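Transcriptional anti-antiactivator ExsC (Pseudomonas aeruginosa, PDB 3KXY) binds the antiactivator ExsD and so relieves its inhibition of ExsA-dependent type III secretion gene transcription, and as a chaperone forms a complex with ExsE. Local coordinates at residues F35-V41 against L119-E123. The protein carries 2 engineered substitutions. Numbering follows the deposited sequence.
Sequences FDEQVGV and LDHAE
In this CesT-family type III secretion chaperone, the beta hairpin of strands 30-35 and 39-46 packs its bulged end against helix 108-128, at the edge where a strand of ExsE extends the sheet by pairing antiparallel with Phe-35. Asp-36 and Glu-37 turn the chain with positive phi (53° and 61°). A classic beta bulge closes the turn: Gln-38 N and Val-39 N both donate to Phe-35 O (3.0 Å each), while Phe-35 N donates to Val-39 O (2.9 Å). The N-to-C directions of strand 39-41 and helix 119-123 make 139°, with a closest axis approach of 9.9 Å; Val-39 CA is 7.4 Å from Glu-123 CA. Leu-119 (chi1 m, chi2 t) is the hub. Its CD1 sits 3.7 Å from the Phe-35 ring centroid, 8° off the normal, a CH-pi contact; its CD2 meets Phe-35 CD2 (3.7 Å), Val-39 CG1 (3.8 Å) and Val-41 CG2 (3.6 Å). Val-39 (t) also touches Ala-122 CB through CG1 (4.2 Å) and Glu-123 CG through CG2 (4.1 Å). Asp-36 OD2 and Glu-123 OE2, like charges, lie 4.2 Å apart. Apolar packing therefore holds hairpin to helix, while Asp-36 hydrogen-bonds a polar side chain of the ExsE chain and Glu-123 salt-bridges a basic one there.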
# COMPACT_ATOMS: atom_id res chain seq x y z
N PHE J 35 -0.97 -21.74 -2.27
CA PHE J 35 -0.37 -22.35 -1.08
C PHE J 35 -1.39 -23.14 -0.27
O PHE J 35 -2.45 -22.62 0.10
CB PHE J 35 0.28 -21.29 -0.21
CG PHE J 35 1.36 -20.52 -0.90
CD1 PHE J 35 2.68 -20.95 -0.86
CD2 PHE J 35 1.07 -19.36 -1.61
CE1 PHE J 35 3.68 -20.25 -1.50
CE2 PHE J 35 2.06 -18.66 -2.25
CZ PHE J 35 3.37 -19.10 -2.20
N ASP J 36 -1.06 -24.40 0.02
CA ASP J 36 -1.94 -25.28 0.78
C ASP J 36 -3.35 -25.36 0.18
O ASP J 36 -4.31 -25.64 0.89
CB ASP J 36 -2.01 -24.85 2.25
CG ASP J 36 -0.81 -25.31 3.05
OD1 ASP J 36 -0.10 -26.22 2.58
OD2 ASP J 36 -0.58 -24.76 4.14
N GLU J 37 -3.45 -25.10 -1.12
CA GLU J 37 -4.72 -25.18 -1.83
C GLU J 37 -5.75 -24.21 -1.27
O GLU J 37 -6.95 -24.36 -1.52
CB GLU J 37 -5.27 -26.61 -1.77
CG GLU J 37 -4.25 -27.69 -2.06
CD GLU J 37 -4.80 -29.09 -1.86
OE1 GLU J 37 -4.01 -30.03 -1.66
OE2 GLU J 37 -6.04 -29.25 -1.91
N GLN J 38 -5.29 -23.22 -0.52
CA GLN J 38 -6.20 -22.29 0.16
C GLN J 38 -5.87 -20.83 -0.10
O GLN J 38 -6.75 -20.03 -0.41
CB GLN J 38 -6.22 -22.58 1.66
CG GLN J 38 -6.74 -23.96 2.03
CD GLN J 38 -6.67 -24.24 3.52
OE1 GLN J 38 -6.22 -23.40 4.30
NE2 GLN J 38 -7.12 -25.42 3.92
N VAL J 39 -4.59 -20.47 0.04
CA VAL J 39 -4.17 -19.08 -0.13
C VAL J 39 -3.50 -18.84 -1.48
O VAL J 39 -2.41 -19.32 -1.74
CB VAL J 39 -3.20 -18.66 0.99
CG1 VAL J 39 -2.82 -17.19 0.82
CG2 VAL J 39 -3.83 -18.89 2.35
N GLY J 40 -4.18 -18.07 -2.33
CA GLY J 40 -3.64 -17.73 -3.63
C GLY J 40 -2.84 -16.44 -3.60
O GLY J 40 -3.28 -15.44 -3.03
N VAL J 41 -1.67 -16.46 -4.23
CA VAL J 41 -0.81 -15.29 -4.28
C VAL J 41 -0.45 -14.95 -5.72
O VAL J 41 -0.12 -15.83 -6.51
CB VAL J 41 0.48 -15.50 -3.45
CG1 VAL J 41 1.44 -14.33 -3.63
CG2 VAL J 41 0.15 -15.71 -1.98
N LEU J 119 2.11 -14.42 3.73
CA LEU J 119 1.35 -15.64 3.98
C LEU J 119 1.00 -15.78 5.46
O LEU J 119 -0.12 -16.16 5.81
CB LEU J 119 2.13 -16.87 3.49
CG LEU J 119 2.33 -16.99 1.98
CD1 LEU J 119 3.18 -18.20 1.64
CD2 LEU J 119 0.98 -17.06 1.27
N ASP J 120 1.96 -15.48 6.33
CA ASP J 120 1.74 -15.54 7.77
C ASP J 120 0.52 -14.73 8.19
O ASP J 120 -0.31 -15.20 8.97
CB ASP J 120 2.97 -15.04 8.53
CG ASP J 120 4.06 -16.09 8.65
OD1 ASP J 120 5.18 -15.73 9.06
OD2 ASP J 120 3.79 -17.27 8.34
N HIS J 121 0.41 -13.51 7.67
CA HIS J 121 -0.71 -12.63 8.00
C HIS J 121 -1.99 -13.05 7.29
O HIS J 121 -3.07 -13.02 7.87
CB HIS J 121 -0.36 -11.18 7.68
CG HIS J 121 0.58 -10.56 8.66
ND1 HIS J 121 0.20 -9.57 9.54
CD2 HIS J 121 1.90 -10.79 8.90
CE1 HIS J 121 1.24 -9.22 10.28
NE2 HIS J 121 2.28 -9.95 9.91
N ALA J 122 -1.86 -13.43 6.02
CA ALA J 122 -3.00 -13.85 5.22
C ALA J 122 -3.71 -15.04 5.86
O ALA J 122 -4.94 -15.08 5.92
CB ALA J 122 -2.56 -14.19 3.81
N GLU J 123 -2.93 -16.00 6.34
CA GLU J 123 -3.48 -17.18 6.98
C GLU J 123 -4.11 -16.82 8.32
O GLU J 123 -5.07 -17.46 8.76
CB GLU J 123 -2.40 -18.24 7.18
CG GLU J 123 -1.85 -18.80 5.89
CD GLU J 123 -0.79 -19.86 6.11
OE1 GLU J 123 -0.15 -19.85 7.19
OE2 GLU J 123 -0.59 -20.70 5.21